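Local coordinates for serine proteinase inhibitor 1 (Myxoma virus, PDB 6BJ5), which inhibits serine proteases as a poxviral serpin, contributes to virulence, and is in clinical use as an immunosuppressant, at the interface of chains A and B. Residues are numbered along the deposited sequence; one frame, centred on the assembly and turned at random. Chains: chain A, Serine proteinase inhibitor 1; chain B, Serine proteinase inhibitor 1.

Contact 1: the interface of chains A and B. Residues chain A 150, 205, 210-212, 306, 308; chain B 20, 29-30.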
loop_
_atom_site.group_PDB
_atom_site.type_symbol
_atom_site.label_atom_id
_atom_site.label_comp_id
_atom_site.label_asym_id
_atom_site.label_seq_id
_atom_site.Cartn_x
_atom_site.Cartn_y
_atom_site.Cartn_z
ATOM N N MET A 150 5.860 2.778 8.174
ATOM C CA MET A 150 7.210 3.217 7.875
ATOM C C MET A 150 7.312 4.687 8.224
ATOM O O MET A 150 6.457 5.481 7.812
ATOM C CB MET A 150 7.571 3.004 6.416
ATOM C CG MET A 150 8.998 3.361 6.124
ATOM S SD MET A 150 9.201 3.318 4.365
ATOM C CE MET A 150 7.759 4.294 3.932
ATOM N N TYR A 205 16.153 6.773 1.470
ATOM C CA TYR A 205 15.904 7.135 2.857
ATOM C C TYR A 205 17.168 6.884 3.656
ATOM O O TYR A 205 18.118 6.281 3.162
ATOM C CB TYR A 205 14.740 6.338 3.450
ATOM C CG TYR A 205 13.414 6.699 2.846
ATOM C CD1 TYR A 205 12.787 7.891 3.164
ATOM C CD2 TYR A 205 12.817 5.860 1.911
ATOM C CE1 TYR A 205 11.595 8.225 2.577
ATOM C CE2 TYR A 205 11.634 6.178 1.328
ATOM C CZ TYR A 205 11.027 7.365 1.655
ATOM O OH TYR A 205 9.837 7.691 1.060
ATOM N N THR A 210 15.314 1.217 2.154
ATOM C CA THR A 210 14.083 1.693 1.564
ATOM C C THR A 210 14.381 2.968 0.783
ATOM O O THR A 210 15.297 3.728 1.115
ATOM C CB THR A 210 13.031 1.908 2.663
ATOM O OG1 THR A 210 13.567 2.729 3.710
ATOM C CG2 THR A 210 12.663 0.594 3.288
ATOM N N ALA A 211 13.601 3.196 -0.270
ATOM C CA ALA A 211 13.822 4.372 -1.099
ATOM C C ALA A 211 12.543 4.718 -1.843
ATOM O O ALA A 211 11.676 3.864 -2.050
ATOM C CB ALA A 211 14.969 4.135 -2.086
ATOM N N MET A 212 12.465 5.962 -2.306
ATOM C CA MET A 212 11.328 6.405 -3.097
ATOM C C MET A 212 11.738 6.540 -4.551
ATOM O O MET A 212 12.720 7.211 -4.871
ATOM C CB MET A 212 10.735 7.716 -2.580
ATOM C CG MET A 212 9.577 8.199 -3.447
ATOM S SD MET A 212 8.674 9.643 -2.844
ATOM C CE MET A 212 7.684 8.886 -1.553
ATOM N N THR A 306 9.627 10.716 5.112
ATOM C CA THR A 306 8.310 10.185 4.769
ATOM C C THR A 306 7.722 9.376 5.920
ATOM O O THR A 306 8.427 8.579 6.556
ATOM C CB THR A 306 8.400 9.298 3.523
ATOM O OG1 THR A 306 8.758 10.104 2.386
ATOM C CG2 THR A 306 7.051 8.569 3.262
ATOM N N ALA A 308 4.510 6.730 6.384
ATOM C CA ALA A 308 3.562 5.966 5.579
ATOM C C ALA A 308 2.916 4.880 6.418
ATOM O O ALA A 308 3.575 4.200 7.215
ATOM C CB ALA A 308 4.213 5.317 4.359
ATOM N N ILE B 20 7.369 3.440 -2.892
ATOM C CA ILE B 20 8.295 3.234 -1.791
ATOM C C ILE B 20 8.562 1.743 -1.726
ATOM O O ILE B 20 7.634 0.955 -1.516
ATOM C CB ILE B 20 7.734 3.765 -0.469
ATOM C CG1 ILE B 20 7.601 5.288 -0.531
ATOM C CG2 ILE B 20 8.622 3.331 0.682
ATOM C CD1 ILE B 20 6.961 5.891 0.690
ATOM N N LEU B 29 6.532 -1.471 -0.978
ATOM C CA LEU B 29 5.836 -1.295 0.295
ATOM C C LEU B 29 4.637 -0.357 0.184
ATOM O O LEU B 29 3.550 -0.657 0.694
ATOM C CB LEU B 29 6.825 -0.760 1.320
ATOM C CG LEU B 29 7.998 -1.709 1.515
ATOM C CD1 LEU B 29 9.052 -1.060 2.373
ATOM C CD2 LEU B 29 7.485 -2.991 2.158
ATOM N N PHE B 30 4.822 0.784 -0.476
ATOM C CA PHE B 30 3.788 1.785 -0.689
ATOM C C PHE B 30 3.900 2.364 -2.090
ATOM O O PHE B 30 4.991 2.484 -2.654
ATOM C CB PHE B 30 3.869 2.942 0.323
ATOM C CG PHE B 30 3.682 2.519 1.747
ATOM C CD1 PHE B 30 2.410 2.336 2.256
ATOM C CD2 PHE B 30 4.772 2.277 2.571
ATOM C CE1 PHE B 30 2.217 1.936 3.581
ATOM C CE2 PHE B 30 4.591 1.881 3.890
ATOM C CZ PHE B 30 3.308 1.714 4.401
#
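B:Ile20 of strand 16-22 is the chain B residue with the greatest hidden surface in this patch, 75 Å². Its two branches divide the work. At CG2, lying anti to the backbone N, A:Met150 CE meets B:Ile20 CG2 at 3.5 Å, the two side chains meeting tip to tip; A:Met150 is poorly ordered, which makes this pairing less certain. The other branch, CG1 and CD1, is put beside the backbone N by chi1 of -66° and runs in among A:Met212, A:Thr306 and A:Tyr205. There A:Met212 CE touches B:Ile20 CG1 at 3.7 Å, and A:Thr306 CG2 comes end-on to B:Ile20 CD1, also at 3.7 Å.

A CH-pi contact forms the second kind of interaction: A:Ala308 CB stands 3.4 Å above the plane of the B:Phe30 ring, over its centre, and so covers one face of the phenyl group.

The backbones of the two strands are paired across the chains by an antiparallel bridge between A:Met212 and B:Ile20. Within chain A, the phenol of A:Tyr205 is held by a hydrogen bond, OH to A:Thr306 OG1 at 3.0 Å, with OG1 at the ring edge and in its plane. A:Tyr205 OH lies 3.4 Å from B:Ile20 CD1.

Contact 2: the interface of chains A and B. Residues chain A 187, 202, 208, 211, 213, 236; chain B 21, 23.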
loop_
_atom_site.group_PDB
_atom_site.type_symbol
_atom_site.label_atom_id
_atom_site.label_comp_id
_atom_site.label_asym_id
_atom_site.label_seq_id
_atom_site.Cartn_x
_atom_site.Cartn_y
_atom_site.Cartn_z
ATOM N N LYS A 187 20.224 8.416 -8.670
ATOM C CA LYS A 187 20.020 7.662 -9.903
ATOM C C LYS A 187 18.786 8.194 -10.633
ATOM O O LYS A 187 17.766 8.497 -10.005
ATOM C CB LYS A 187 19.898 6.158 -9.596
ATOM C CG LYS A 187 21.159 5.569 -8.927
ATOM C CD LYS A 187 21.096 4.062 -8.686
ATOM C CE LYS A 187 21.993 3.654 -7.512
ATOM N NZ LYS A 187 21.795 2.237 -7.109
ATOM N N GLU A 202 15.507 8.037 -7.931
ATOM C CA GLU A 202 15.526 7.303 -6.673
ATOM C C GLU A 202 15.963 8.220 -5.545
ATOM O O GLU A 202 17.117 8.647 -5.483
ATOM C CB GLU A 202 16.433 6.072 -6.759
ATOM C CG GLU A 202 16.297 5.237 -5.508
ATOM C CD GLU A 202 16.924 3.880 -5.592
ATOM O OE1 GLU A 202 16.593 3.124 -6.532
ATOM O OE2 GLU A 202 17.679 3.538 -4.668
ATOM N N ARG A 208 18.753 3.494 3.825
ATOM C CA ARG A 208 19.241 3.094 2.504
ATOM C C ARG A 208 18.800 1.681 2.093
ATOM O O ARG A 208 19.218 1.234 1.026
ATOM C CB ARG A 208 20.767 3.221 2.346
ATOM C CG ARG A 208 21.139 4.257 1.254
ATOM C CD ARG A 208 22.563 4.178 0.687
ATOM N NE ARG A 208 23.582 4.793 1.538
ATOM C CZ ARG A 208 24.679 4.175 1.961
ATOM N NH1 ARG A 208 24.903 2.920 1.602
ATOM N NH2 ARG A 208 25.553 4.816 2.733
ATOM N N ALA A 211 13.601 3.196 -0.270
ATOM C CA ALA A 211 13.822 4.372 -1.099
ATOM C C ALA A 211 12.543 4.718 -1.843
ATOM O O ALA A 211 11.676 3.864 -2.050
ATOM C CB ALA A 211 14.969 4.135 -2.086
ATOM N N LEU A 213 11.012 5.857 -5.410
ATOM C CA LEU A 213 11.104 6.060 -6.838
ATOM C C LEU A 213 10.069 7.107 -7.183
ATOM O O LEU A 213 8.887 6.947 -6.854
ATOM C CB LEU A 213 10.843 4.756 -7.594
ATOM C CG LEU A 213 11.814 3.613 -7.266
ATOM C CD1 LEU A 213 11.421 2.376 -8.020
ATOM C CD2 LEU A 213 13.264 4.002 -7.578
ATOM N N ILE A 236 15.186 0.089 -12.224
ATOM C CA ILE A 236 16.326 0.088 -11.314
ATOM C C ILE A 236 17.622 -0.203 -12.058
ATOM O O ILE A 236 18.682 0.329 -11.700
ATOM C CB ILE A 236 16.090 -0.889 -10.154
ATOM C CG1 ILE A 236 14.964 -0.348 -9.264
ATOM C CG2 ILE A 236 17.395 -1.092 -9.359
ATOM C CD1 ILE A 236 14.474 -1.299 -8.209
ATOM N N TYR B 21 9.821 1.353 -1.931
ATOM C CA TYR B 21 10.188 -0.048 -2.089
ATOM C C TYR B 21 11.372 -0.391 -1.189
ATOM O O TYR B 21 12.129 0.483 -0.754
ATOM C CB TYR B 21 10.494 -0.380 -3.565
ATOM C CG TYR B 21 11.896 -0.076 -4.041
ATOM C CD1 TYR B 21 12.821 -1.097 -4.214
ATOM C CD2 TYR B 21 12.281 1.216 -4.370
ATOM C CE1 TYR B 21 14.108 -0.840 -4.667
ATOM C CE2 TYR B 21 13.564 1.491 -4.820
ATOM C CZ TYR B 21 14.480 0.454 -4.966
ATOM O OH TYR B 21 15.768 0.701 -5.409
ATOM N N LYS B 23 14.884 -2.081 -0.831
ATOM C CA LYS B 23 15.941 -2.342 -1.812
ATOM C C LYS B 23 16.458 -3.778 -1.770
ATOM O O LYS B 23 16.473 -4.431 -2.832
ATOM C CB LYS B 23 17.080 -1.320 -1.652
ATOM C CG LYS B 23 16.790 0.091 -2.183
ATOM C CD LYS B 23 17.896 1.094 -1.814
ATOM C CE LYS B 23 19.218 0.823 -2.540
ATOM N NZ LYS B 23 19.151 0.956 -4.026
#
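B:Tyr21, with 60 Å² hidden, meets A:Glu202 through its phenol: OH donates to OE1 at 2.8 Å. OE1 lies at the ring edge and in the ring plane, yet the phenol approaches from above the carboxylate, 46° out of its plane; the two flat groups are turned 78° apart. A chi1 of 84° sets B:Tyr21 CG between its backbone N and carbonyl carbon, and the ring reaches from there toward strand 198-204. Apolar groups line one side of the ring: A:Ile236 CD1 reaches B:Tyr21 CE1 at 3.6 Å, its side chain pointing against that of the tyrosine, and A:Leu213 CG packs obliquely on B:Tyr21 CE2 at 3.7 Å.

B:Lys23, with 51 Å² hidden, takes the second carboxylate oxygen. Bends at chi3 and chi4 turn its ammonium group back to the glutamate, where B:Lys23 NZ bonds A:Glu202 OE2 at 3.0 Å on the syn lone pair, a salt bridge. A:Glu202, 28 Å² hidden, is therefore gripped at both oxygens, which limits rotation of its carboxylate. A:Lys187 NZ stands 4.3 Å from B:Lys23 NZ, and the nearby glutamate probably offsets these like charges.

Backbone bonds run both ways, A:Ala211 N to B:Tyr21 O and B:Tyr21 N to A:Ala211 O, each 3.1 Å. This antiparallel pairing joins chain B strand 16-22 to chain A strand 210-217, with A:Ile236 contributed by helix 229-238 and B:Lys23 just beyond the strand end.

Contact 3: the interface of chains A and B. Residues chain A 23, 220, 223-224, 227; chain B 17, 31, 33.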
loop_
_atom_site.group_PDB
_atom_site.type_symbol
_atom_site.label_atom_id
_atom_site.label_comp_id
_atom_site.label_asym_id
_atom_site.label_seq_id
_atom_site.Cartn_x
_atom_site.Cartn_y
_atom_site.Cartn_z
ATOM N N PHE A 23 -3.209 -1.832 -8.030
ATOM C CA PHE A 23 -3.226 -0.372 -8.056
ATOM C C PHE A 23 -3.931 0.156 -9.289
ATOM O O PHE A 23 -4.661 1.146 -9.195
ATOM C CB PHE A 23 -1.818 0.222 -7.964
ATOM C CG PHE A 23 -1.829 1.741 -7.864
ATOM C CD1 PHE A 23 -2.119 2.371 -6.654
ATOM C CD2 PHE A 23 -1.579 2.529 -8.971
ATOM C CE1 PHE A 23 -2.164 3.738 -6.568
ATOM C CE2 PHE A 23 -1.614 3.888 -8.883
ATOM C CZ PHE A 23 -1.910 4.500 -7.683
ATOM N N LEU A 220 0.267 10.118 -17.033
ATOM C CA LEU A 220 0.323 9.240 -15.872
ATOM C C LEU A 220 -0.469 7.960 -16.111
ATOM O O LEU A 220 0.046 6.854 -15.895
ATOM C CB LEU A 220 -0.199 9.981 -14.648
ATOM C CG LEU A 220 -0.225 9.230 -13.330
ATOM C CD1 LEU A 220 1.185 8.812 -12.978
ATOM C CD2 LEU A 220 -0.795 10.170 -12.285
ATOM N N ILE A 223 1.396 5.252 -17.635
ATOM C CA ILE A 223 2.320 4.595 -16.708
ATOM C C ILE A 223 1.578 3.610 -15.813
ATOM O O ILE A 223 2.080 2.524 -15.502
ATOM C CB ILE A 223 3.071 5.629 -15.861
ATOM C CG1 ILE A 223 3.933 6.505 -16.752
ATOM C CG2 ILE A 223 3.927 4.920 -14.829
ATOM C CD1 ILE A 223 4.935 5.716 -17.502
ATOM N N VAL A 224 0.393 3.993 -15.346
ATOM C CA VAL A 224 -0.366 3.120 -14.459
ATOM C C VAL A 224 -0.691 1.807 -15.165
ATOM O O VAL A 224 -0.484 0.715 -14.622
ATOM C CB VAL A 224 -1.627 3.841 -13.958
ATOM C CG1 VAL A 224 -2.600 2.857 -13.349
ATOM C CG2 VAL A 224 -1.242 4.905 -12.946
ATOM N N LEU A 227 2.490 -0.543 -15.252
ATOM C CA LEU A 227 3.355 -0.794 -14.098
ATOM C C LEU A 227 3.358 -2.271 -13.720
ATOM O O LEU A 227 2.303 -2.855 -13.450
ATOM C CB LEU A 227 2.890 0.043 -12.898
ATOM C CG LEU A 227 3.884 0.499 -11.823
ATOM C CD1 LEU A 227 3.465 0.043 -10.465
ATOM C CD2 LEU A 227 5.346 0.125 -12.119
ATOM N N MET B 17 3.853 9.733 -10.090
ATOM C CA MET B 17 3.712 8.485 -9.358
ATOM C C MET B 17 4.905 8.306 -8.430
ATOM O O MET B 17 6.035 8.657 -8.787
ATOM C CB MET B 17 3.602 7.286 -10.328
ATOM C CG MET B 17 3.596 5.939 -9.625
ATOM S SD MET B 17 3.440 4.523 -10.724
ATOM C CE MET B 17 1.696 4.542 -11.074
ATOM N N MET B 31 2.753 2.800 -2.599
ATOM C CA MET B 31 2.625 3.447 -3.886
ATOM C C MET B 31 1.588 4.544 -3.783
ATOM O O MET B 31 0.689 4.499 -2.936
ATOM C CB MET B 31 2.051 2.541 -4.955
ATOM C CG MET B 31 2.810 1.412 -5.470
ATOM S SD MET B 31 1.552 0.796 -6.604
ATOM C CE MET B 31 1.679 1.972 -7.954
ATOM N N THR B 33 -0.383 7.826 -6.580
ATOM C CA THR B 33 -0.382 8.834 -7.630
ATOM C C THR B 33 -0.900 10.134 -7.050
ATOM O O THR B 33 -1.814 10.139 -6.217
ATOM C CB THR B 33 -1.244 8.465 -8.819
ATOM O OG1 THR B 33 -2.534 8.066 -8.353
ATOM C CG2 THR B 33 -0.592 7.341 -9.584
#
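B:Met17, B:Met31 and B:Thr33 all have extended backbones (B:Met31 phi/psi -143/161°) and present their side chains to A:Phe23 and to the helical turns of A:Leu220, A:Ile223 and A:Val224. B:Met31 meets A:Phe23 over a ring face: its methyl CE sits 3.4 Å above the plane, offset toward the rim, in a CH-pi contact. The bend at chi3 swings that methyl over the phenyl group, and B:Met31 CE lies 3.5 Å from both CG and CD2 of A:Phe23. A:Leu227 approaches the same methyl head-on, A:Leu227 CD1 to B:Met31 CE at 3.6 Å, so the thioether end is held between an aromatic face and a leucine branch.

B:Met17, with 55 Å² hidden, inserts a chain that is straight through CG and SD and turns at chi3. B:Met17 CE touches A:Val224 CG2 at 3.5 Å, while the CB end of B:Met17 is crossed at about a right angle by A:Leu220, CD1 to CB at 3.9 Å. The other branch of A:Leu220 reaches B:Thr33, CD2 to CB at 3.9 Å. B:Thr33 turns its methyl to the far end of the A:Phe23 ring, CG2 to CZ at 3.7 Å.

In the fold, neighbouring chain B strands 16-22 and 27-34 supply this apolar surface, and chain A covers it with helix 220-226, the following A:Leu227 and the short helix 23-26.

Contact 1 and contact 2 are neighbours, their C-alpha centres about 9 Å apart, and share A:Ala211 of strand 210-217. B:Ile20 and B:Tyr21 are consecutive on strand 16-22, so its side chains serve one contact and then the other. Contact 3 lies farther off, about 15 Å from contact 1 and 16 Å from contact 2, yet shares strands 16-22 and 27-34 with contact 1, and strand 16-22 with contact 2. Chain B, whose sequence includes the predicted reactive bond just before its first modelled residue, is thus held at several points, consistent with the two chains together forming one serpin fold rather than an oligomer.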